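PDB 6K2L: siderophore-interacting protein from Aeromonas hydrophila, which binds FAD and, as in other siderophore-interacting proteins, probably reduces ferric siderophores so that their iron is released inside the cell. Local coordinates for residues Thr84-Arg89 against Met154-Pro159; Gly44-Ile49 against Arg242-Pro247. The protein carries 1 engineered substitution. All coordinates share one frame; numbering follows the deposited sequence.

Interaction 1: Thr84-Arg89 against Met154-Pro159. With FAD (flavin-adenine dinucleotide), chain C.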
loop_
_atom_site.group_PDB
_atom_site.type_symbol
_atom_site.label_atom_id
_atom_site.label_comp_id
_atom_site.label_asym_id
_atom_site.label_seq_id
_atom_site.Cartn_x
_atom_site.Cartn_y
_atom_site.Cartn_z
ATOM N N THR A 84 11.981 3.122 -7.509
ATOM C CA THR A 84 10.890 2.558 -6.748
ATOM C C THR A 84 9.830 3.633 -6.582
ATOM O O THR A 84 10.165 4.787 -6.299
ATOM C CB THR A 84 11.416 2.118 -5.388
ATOM O OG1 THR A 84 12.487 1.193 -5.600
ATOM C CG2 THR A 84 10.294 1.497 -4.486
ATOM N N ILE A 85 8.565 3.275 -6.795
ATOM C CA ILE A 85 7.446 4.105 -6.350
ATOM C C ILE A 85 7.393 4.005 -4.832
ATOM O O ILE A 85 6.953 2.983 -4.303
ATOM C CB ILE A 85 6.115 3.651 -6.957
ATOM C CG1 ILE A 85 6.135 3.770 -8.480
ATOM C CG2 ILE A 85 4.996 4.447 -6.346
ATOM C CD1 ILE A 85 4.869 3.242 -9.155
ATOM N N ARG A 86 7.848 5.053 -4.132
ATOM C CA ARG A 86 7.830 5.059 -2.664
ATOM C C ARG A 86 6.408 5.144 -2.117
ATOM O O ARG A 86 6.048 4.375 -1.222
ATOM C CB ARG A 86 8.675 6.215 -2.114
ATOM C CG ARG A 86 8.567 6.435 -0.602
ATOM C CD ARG A 86 9.237 5.310 0.178
ATOM N NE ARG A 86 9.045 5.405 1.618
ATOM C CZ ARG A 86 7.921 5.049 2.231
ATOM N NH1 ARG A 86 6.888 4.609 1.496
ATOM N NH2 ARG A 86 7.818 5.150 3.563
ATOM N N ALA A 87 5.578 6.061 -2.631
ATOM C CA ALA A 87 4.158 6.066 -2.279
ATOM C C ALA A 87 3.340 6.603 -3.447
ATOM O O ALA A 87 3.860 7.302 -4.311
ATOM C CB ALA A 87 3.885 6.894 -1.015
ATOM N N PHE A 88 2.050 6.293 -3.477
ATOM C CA PHE A 88 1.190 6.799 -4.544
ATOM C C PHE A 88 -0.175 7.124 -3.965
ATOM O O PHE A 88 -0.809 6.254 -3.369
ATOM C CB PHE A 88 1.060 5.793 -5.700
ATOM C CG PHE A 88 0.043 6.191 -6.729
ATOM C CD1 PHE A 88 0.206 7.349 -7.482
ATOM C CD2 PHE A 88 -1.097 5.413 -6.933
ATOM C CE1 PHE A 88 -0.769 7.728 -8.426
ATOM C CE2 PHE A 88 -2.073 5.777 -7.879
ATOM C CZ PHE A 88 -1.919 6.938 -8.617
ATOM N N ARG A 89 -0.623 8.372 -4.139
ATOM C CA ARG A 89 -1.913 8.868 -3.638
ATOM C C ARG A 89 -2.768 9.264 -4.840
ATOM O O ARG A 89 -2.622 10.363 -5.395
ATOM C CB ARG A 89 -1.706 10.039 -2.673
ATOM C CG ARG A 89 -0.977 9.631 -1.397
ATOM C CD ARG A 89 -0.622 10.823 -0.504
ATOM N NE ARG A 89 0.326 11.751 -1.117
ATOM C CZ ARG A 89 1.654 11.639 -1.035
ATOM N NH1 ARG A 89 2.207 10.620 -0.383
ATOM N NH2 ARG A 89 2.441 12.547 -1.612
ATOM N N MET A 154 7.368 -1.525 1.815
ATOM C CA MET A 154 6.932 -2.875 2.174
ATOM C C MET A 154 6.663 -2.984 3.673
ATOM O O MET A 154 5.696 -3.640 4.087
ATOM C CB MET A 154 7.988 -3.915 1.750
ATOM C CG MET A 154 7.896 -4.420 0.284
ATOM S SD MET A 154 9.113 -5.691 -0.218
ATOM C CE MET A 154 10.628 -5.139 0.563
ATOM N N ALA A 155 7.494 -2.335 4.496
ATOM C CA ALA A 155 7.323 -2.381 5.939
ATOM C C ALA A 155 5.999 -1.780 6.351
ATOM O O ALA A 155 5.331 -2.306 7.242
ATOM C CB ALA A 155 8.454 -1.639 6.631
ATOM N N GLU A 156 5.589 -0.684 5.715
ATOM C CA GLU A 156 4.352 -0.142 6.279
ATOM C C GLU A 156 3.081 -0.907 5.861
ATOM O O GLU A 156 1.976 -0.492 6.243
ATOM C CB GLU A 156 4.221 1.349 5.973
ATOM C CG GLU A 156 4.225 1.733 4.531
ATOM C CD GLU A 156 4.706 3.185 4.313
ATOM O OE1 GLU A 156 5.215 3.830 5.274
ATOM O OE2 GLU A 156 4.566 3.680 3.169
ATOM N N VAL A 157 3.170 -2.028 5.149
ATOM C CA VAL A 157 1.978 -2.843 4.938
ATOM C C VAL A 157 2.183 -4.282 5.419
ATOM O O VAL A 157 1.462 -5.185 5.010
ATOM C CB VAL A 157 1.536 -2.803 3.466
ATOM C CG1 VAL A 157 1.349 -1.378 3.014
ATOM C CG2 VAL A 157 2.542 -3.517 2.612
ATOM N N MET A 158 3.186 -4.511 6.263
ATOM C CA MET A 158 3.389 -5.794 6.929
ATOM C C MET A 158 2.406 -5.954 8.092
ATOM O O MET A 158 2.148 -4.994 8.825
ATOM C CB MET A 158 4.818 -5.909 7.476
ATOM C CG MET A 158 5.942 -6.127 6.480
ATOM S SD MET A 158 7.490 -6.625 7.282
ATOM C CE MET A 158 7.835 -5.214 8.209
ATOM N N PRO A 159 1.869 -7.160 8.298
ATOM C CA PRO A 159 0.960 -7.381 9.434
ATOM C C PRO A 159 1.682 -7.227 10.758
ATOM O O PRO A 159 2.883 -7.470 10.871
ATOM C CB PRO A 159 0.491 -8.826 9.244
ATOM C CG PRO A 159 0.718 -9.098 7.796
ATOM C CD PRO A 159 1.960 -8.345 7.433
HETATM P PA FAD C . 24.604 6.247 -12.749
HETATM O O1A FAD C . 24.677 7.143 -13.944
HETATM O O2A FAD C . 23.906 4.898 -12.964
HETATM O O5B FAD C . 26.044 5.832 -12.128
HETATM C C5B FAD C . 27.079 6.810 -11.892
HETATM C C4B FAD C . 28.078 6.344 -10.852
HETATM O O4B FAD C . 27.539 6.531 -9.523
HETATM C C3B FAD C . 28.523 4.884 -10.910
HETATM O O3B FAD C . 29.894 4.776 -10.531
HETATM C C2B FAD C . 27.587 4.202 -9.902
HETATM O O2B FAD C . 28.111 3.026 -9.291
HETATM C C1B FAD C . 27.428 5.290 -8.845
HETATM N N9A FAD C . 26.132 5.279 -8.213
HETATM C C8A FAD C . 24.921 5.071 -8.823
HETATM N N7A FAD C . 23.892 5.153 -8.010
HETATM C C5A FAD C . 24.472 5.448 -6.784
HETATM C C6A FAD C . 23.923 5.666 -5.507
HETATM N N6A FAD C . 22.613 5.651 -5.257
HETATM N N1A FAD C . 24.782 5.928 -4.488
HETATM C C2A FAD C . 26.093 5.958 -4.746
HETATM N N3A FAD C . 26.723 5.779 -5.914
HETATM C C4A FAD C . 25.851 5.532 -6.897
HETATM N N1 FAD C . 17.918 4.048 -6.524
HETATM C C2 FAD C . 17.374 5.044 -5.764
HETATM O O2 FAD C . 18.026 6.033 -5.422
HETATM N N3 FAD C . 16.055 4.953 -5.346
HETATM C C4 FAD C . 15.188 3.924 -5.622
HETATM O O4 FAD C . 14.032 3.959 -5.199
HETATM C C4X FAD C . 15.768 2.874 -6.442
HETATM N N5 FAD C . 15.000 1.840 -6.769
HETATM C C5X FAD C . 15.556 0.847 -7.536
HETATM C C6 FAD C . 14.774 -0.252 -7.866
HETATM C C7 FAD C . 15.292 -1.302 -8.621
HETATM C C7M FAD C . 14.398 -2.464 -8.976
HETATM C C8 FAD C . 16.619 -1.232 -9.087
HETATM C C8M FAD C . 17.205 -2.326 -9.946
HETATM C C9 FAD C . 17.398 -0.123 -8.771
HETATM C C9A FAD C . 16.884 0.907 -7.995
HETATM N N10 FAD C . 17.670 2.019 -7.628
HETATM C C10 FAD C . 17.145 3.022 -6.838
HETATM C "C1'" FAD C . 19.079 2.109 -8.055
HETATM C "C2'" FAD C . 19.352 3.175 -9.118
HETATM O "O2'" FAD C . 18.824 2.798 -10.394
HETATM C "C3'" FAD C . 20.866 3.374 -9.224
HETATM O "O3'" FAD C . 21.309 4.071 -8.062
HETATM C "C4'" FAD C . 21.324 4.133 -10.469
HETATM O "O4'" FAD C . 22.676 3.764 -10.754
HETATM C "C5'" FAD C . 21.185 5.629 -10.286
HETATM O "O5'" FAD C . 21.464 6.285 -11.537
HETATM P P FAD C . 22.368 7.577 -11.605
HETATM O O1P FAD C . 22.113 8.190 -12.989
HETATM O O2P FAD C . 22.143 8.477 -10.475
HETATM O O3P FAD C . 23.854 6.990 -11.559
HETATM O O HOH W 1 3.524 3.499 -0.069
#
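Arg-86 and Glu-156 bridge two backbones that stay well apart, the nearest alpha carbons being Arg-86 CA and Met-154 CA at 9.3 Å. Residues 84-89 run along barrel strand 79-89, where Arg-86 and Ala-87 both sit opposite Asp-96 in a classic beta bulge. In segment 154-159, Glu-156 is the first residue to leave helix 148-155. Arg-86 sets out with CG anti to its own N (chi1 172°), bends at chi2, and brings the edge of its guanidinium to the carboxylate. In this salt bridge NH1 of Arg-86 donates to OE2 of Glu-156 at 3.0 Å in an almost straight bond within the guanidinium plane. Arg-86 NH2 reaches Glu-156 OE1 more weakly, at 3.4 Å. The two planes are 53° apart and NH1 meets OE2 from above the carboxylate plane, so the pair is an uneven, skewed bidentate. A water donates to Arg-86 O at 2.9 Å and, weakly, to Glu-156 OE2. Arg-86 also rests on Pro-149 and Ala-153 of the helix, and its NE lies in a long, weak ion pair with Asp-98. Two residues earlier, Thr-84 grips the flavin, its N hydrogen-bonding FAD O4 (3.2 Å) and its OG1 FAD N5 (2.8 Å). The ion pair thus links the strand that carries Thr-84 to the end of helix 148-155 in the other domain, while bonds donated to N5 and O4 may draw electron density from the isoalloxazine.

Interaction 2: Gly44-Ile49 against Arg242-Pro247. With FAD (flavin-adenine dinucleotide), chain C.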
loop_
_atom_site.group_PDB
_atom_site.type_symbol
_atom_site.label_atom_id
_atom_site.label_comp_id
_atom_site.label_asym_id
_atom_site.label_seq_id
_atom_site.Cartn_x
_atom_site.Cartn_y
_atom_site.Cartn_z
ATOM N N GLY A 44 5.142 -0.557 -3.241
ATOM C CA GLY A 44 6.387 -0.041 -3.764
ATOM C C GLY A 44 6.921 -0.807 -4.961
ATOM O O GLY A 44 7.865 -1.604 -4.866
ATOM N N ALA A 45 6.335 -0.544 -6.117
ATOM C CA ALA A 45 6.735 -1.219 -7.332
ATOM C C ALA A 45 7.960 -0.541 -7.953
ATOM O O ALA A 45 8.416 0.518 -7.513
ATOM C CB ALA A 45 5.556 -1.246 -8.297
ATOM N N HIS A 46 8.505 -1.158 -8.994
ATOM C CA HIS A 46 9.543 -0.541 -9.804
ATOM C C HIS A 46 8.923 0.239 -10.942
ATOM O O HIS A 46 7.820 -0.062 -11.399
ATOM C CB HIS A 46 10.491 -1.580 -10.376
ATOM C CG HIS A 46 10.843 -2.638 -9.396
ATOM N ND1 HIS A 46 11.121 -3.936 -9.763
ATOM C CD2 HIS A 46 10.955 -2.590 -8.045
ATOM C CE1 HIS A 46 11.394 -4.644 -8.677
ATOM N NE2 HIS A 46 11.299 -3.852 -7.621
ATOM N N ILE A 47 9.642 1.259 -11.381
ATOM C CA ILE A 47 9.337 1.991 -12.594
ATOM C C ILE A 47 10.652 2.291 -13.295
ATOM O O ILE A 47 11.739 2.213 -12.707
ATOM C CB ILE A 47 8.572 3.298 -12.321
ATOM C CG1 ILE A 47 9.226 4.092 -11.189
ATOM C CG2 ILE A 47 7.142 3.005 -11.968
ATOM C CD1 ILE A 47 8.621 5.495 -11.019
ATOM N N LYS A 48 10.538 2.642 -14.567
ATOM C CA LYS A 48 11.611 3.270 -15.311
ATOM C C LYS A 48 11.309 4.759 -15.357
ATOM O O LYS A 48 10.197 5.148 -15.730
ATOM C CB LYS A 48 11.696 2.704 -16.727
ATOM C CG LYS A 48 11.969 1.218 -16.809
ATOM C CD LYS A 48 13.111 0.820 -15.883
ATOM C CE LYS A 48 13.910 -0.340 -16.444
ATOM N NZ LYS A 48 14.642 0.114 -17.685
ATOM N N ILE A 49 12.274 5.592 -14.945
ATOM C CA ILE A 49 12.216 7.019 -15.243
ATOM C C ILE A 49 13.021 7.270 -16.513
ATOM O O ILE A 49 14.031 6.600 -16.788
ATOM C CB ILE A 49 12.711 7.893 -14.066
ATOM C CG1 ILE A 49 14.230 7.869 -13.941
ATOM C CG2 ILE A 49 11.991 7.547 -12.778
ATOM C CD1 ILE A 49 14.788 8.955 -12.991
ATOM N N ARG A 242 10.583 -17.536 -3.186
ATOM C CA ARG A 242 10.545 -16.872 -1.889
ATOM C C ARG A 242 11.853 -16.166 -1.563
ATOM O O ARG A 242 12.116 -15.854 -0.398
ATOM C CB ARG A 242 10.167 -17.873 -0.803
ATOM C CG ARG A 242 8.673 -18.093 -0.804
ATOM C CD ARG A 242 8.274 -19.399 -0.179
ATOM N NE ARG A 242 8.991 -19.648 1.056
ATOM C CZ ARG A 242 9.941 -20.562 1.207
ATOM N NH1 ARG A 242 10.291 -21.319 0.176
ATOM N NH2 ARG A 242 10.535 -20.705 2.395
ATOM N N VAL A 243 12.683 -15.924 -2.575
ATOM C CA VAL A 243 13.906 -15.149 -2.441
ATOM C C VAL A 243 13.886 -14.078 -3.522
ATOM O O VAL A 243 13.806 -14.395 -4.714
ATOM C CB VAL A 243 15.176 -16.008 -2.569
ATOM C CG1 VAL A 243 16.415 -15.122 -2.406
ATOM C CG2 VAL A 243 15.181 -17.140 -1.550
ATOM N N TYR A 244 13.941 -12.819 -3.110
ATOM C CA TYR A 244 14.154 -11.696 -4.015
ATOM C C TYR A 244 15.620 -11.281 -3.857
ATOM O O TYR A 244 16.080 -10.996 -2.742
ATOM C CB TYR A 244 13.165 -10.576 -3.679
ATOM C CG TYR A 244 13.328 -9.269 -4.406
ATOM C CD1 TYR A 244 14.333 -8.355 -4.046
ATOM C CD2 TYR A 244 12.437 -8.909 -5.415
ATOM C CE1 TYR A 244 14.457 -7.131 -4.698
ATOM C CE2 TYR A 244 12.554 -7.696 -6.088
ATOM C CZ TYR A 244 13.564 -6.814 -5.728
ATOM O OH TYR A 244 13.669 -5.602 -6.381
ATOM N N ALA A 245 16.374 -11.311 -4.953
ATOM C CA ALA A 245 17.794 -10.927 -4.938
ATOM C C ALA A 245 18.067 -10.152 -6.217
ATOM O O ALA A 245 18.347 -10.733 -7.267
ATOM C CB ALA A 245 18.719 -12.129 -4.805
ATOM N N VAL A 246 17.963 -8.828 -6.122
ATOM C CA VAL A 246 18.098 -7.940 -7.264
ATOM C C VAL A 246 19.150 -6.904 -6.887
ATOM O O VAL A 246 18.927 -6.115 -5.965
ATOM C CB VAL A 246 16.774 -7.245 -7.614
ATOM C CG1 VAL A 246 16.989 -6.242 -8.696
ATOM C CG2 VAL A 246 15.730 -8.247 -8.009
ATOM N N PRO A 247 20.309 -6.866 -7.546
ATOM C CA PRO A 247 21.279 -5.799 -7.241
ATOM C C PRO A 247 20.815 -4.502 -7.885
ATOM O O PRO A 247 20.552 -4.449 -9.088
ATOM C CB PRO A 247 22.593 -6.313 -7.844
ATOM C CG PRO A 247 22.278 -7.733 -8.377
ATOM C CD PRO A 247 20.804 -7.794 -8.581
HETATM P PA FAD C . 24.604 6.247 -12.749
HETATM O O1A FAD C . 24.677 7.143 -13.944
HETATM O O2A FAD C . 23.906 4.898 -12.964
HETATM O O5B FAD C . 26.044 5.832 -12.128
HETATM C C5B FAD C . 27.079 6.810 -11.892
HETATM C C4B FAD C . 28.078 6.344 -10.852
HETATM O O4B FAD C . 27.539 6.531 -9.523
HETATM C C3B FAD C . 28.523 4.884 -10.910
HETATM O O3B FAD C . 29.894 4.776 -10.531
HETATM C C2B FAD C . 27.587 4.202 -9.902
HETATM O O2B FAD C . 28.111 3.026 -9.291
HETATM C C1B FAD C . 27.428 5.290 -8.845
HETATM N N9A FAD C . 26.132 5.279 -8.213
HETATM C C8A FAD C . 24.921 5.071 -8.823
HETATM N N7A FAD C . 23.892 5.153 -8.010
HETATM C C5A FAD C . 24.472 5.448 -6.784
HETATM C C6A FAD C . 23.923 5.666 -5.507
HETATM N N6A FAD C . 22.613 5.651 -5.257
HETATM N N1A FAD C . 24.782 5.928 -4.488
HETATM C C2A FAD C . 26.093 5.958 -4.746
HETATM N N3A FAD C . 26.723 5.779 -5.914
HETATM C C4A FAD C . 25.851 5.532 -6.897
HETATM N N1 FAD C . 17.918 4.048 -6.524
HETATM C C2 FAD C . 17.374 5.044 -5.764
HETATM O O2 FAD C . 18.026 6.033 -5.422
HETATM N N3 FAD C . 16.055 4.953 -5.346
HETATM C C4 FAD C . 15.188 3.924 -5.622
HETATM O O4 FAD C . 14.032 3.959 -5.199
HETATM C C4X FAD C . 15.768 2.874 -6.442
HETATM N N5 FAD C . 15.000 1.840 -6.769
HETATM C C5X FAD C . 15.556 0.847 -7.536
HETATM C C6 FAD C . 14.774 -0.252 -7.866
HETATM C C7 FAD C . 15.292 -1.302 -8.621
HETATM C C7M FAD C . 14.398 -2.464 -8.976
HETATM C C8 FAD C . 16.619 -1.232 -9.087
HETATM C C8M FAD C . 17.205 -2.326 -9.946
HETATM C C9 FAD C . 17.398 -0.123 -8.771
HETATM C C9A FAD C . 16.884 0.907 -7.995
HETATM N N10 FAD C . 17.670 2.019 -7.628
HETATM C C10 FAD C . 17.145 3.022 -6.838
HETATM C "C1'" FAD C . 19.079 2.109 -8.055
HETATM C "C2'" FAD C . 19.352 3.175 -9.118
HETATM O "O2'" FAD C . 18.824 2.798 -10.394
HETATM C "C3'" FAD C . 20.866 3.374 -9.224
HETATM O "O3'" FAD C . 21.309 4.071 -8.062
HETATM C "C4'" FAD C . 21.324 4.133 -10.469
HETATM O "O4'" FAD C . 22.676 3.764 -10.754
HETATM C "C5'" FAD C . 21.185 5.629 -10.286
HETATM O "O5'" FAD C . 21.464 6.285 -11.537
HETATM P P FAD C . 22.368 7.577 -11.605
HETATM O O1P FAD C . 22.113 8.190 -12.989
HETATM O O2P FAD C . 22.143 8.477 -10.475
HETATM O O3P FAD C . 23.854 6.990 -11.559
#
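His-46 and Tyr-244 approach from opposite directions beside the dimethylbenzene end of the flavin, and the tightest packing lies where histidine and cofactor meet. FAD C7M sits over the centre of the imidazole, 3.4 Å above its plane, in the arrangement of a CH-pi contact; His-46 CD2 is 3.6 Å from that methyl carbon. The histidine turns CG anti to its carbonyl carbon (chi1 -42°), which carries the ring out from strand 46-51 over the methyl. Tyr-244 OH lies 3.2 Å from His-46 NE2, approaching its ring obliquely; its clear hydrogen bond is with Tyr-248 OH. The phenol is held by its surroundings: Trp-217 stacks with its ring, and Val-246 CG2 lies over one face near the rim. Elsewhere the contact is looser. The other methyl, FAD C8M, is 4.1 Å from Val-246 CG1, and His-46 CE1 meets the edge of the tyrosine ring at 4.2 Å from Tyr-244 CE2. The backbones stand 11.6 Å apart between His-46 CA and Val-246 CA. Both aromatic residues remain partly exposed to solvent. Such a setting is consistent with van der Waals packing of the flavin methyls between the barrel and the parallel sheet, with the polar groups of His-46 and Tyr-244 just beyond.

From the N terminus the chain reaches 44-49 first, on barrel strand 46-51, and then 84-89 on strand 79-89, its antiparallel neighbour in the same sheet. Interaction 1 closes its loop when the chain arrives at the end of helix 148-155; interaction 2 closes much later, at strand 243-245, an outermost strand of the parallel sheet within this chain. The shorter loop therefore lies within the longer one, and the two do not cross. The barrel-side segments join directly through a probable hydrogen bond from Ile-85 N to Ala-45 O (2.9 Å). Together the contacts tie the FAD-binding barrel to the parallel-sheet domain at two places, interaction 2 at the flavin methyls, interaction 1 further off, two residues along from flavin-binding Thr-84.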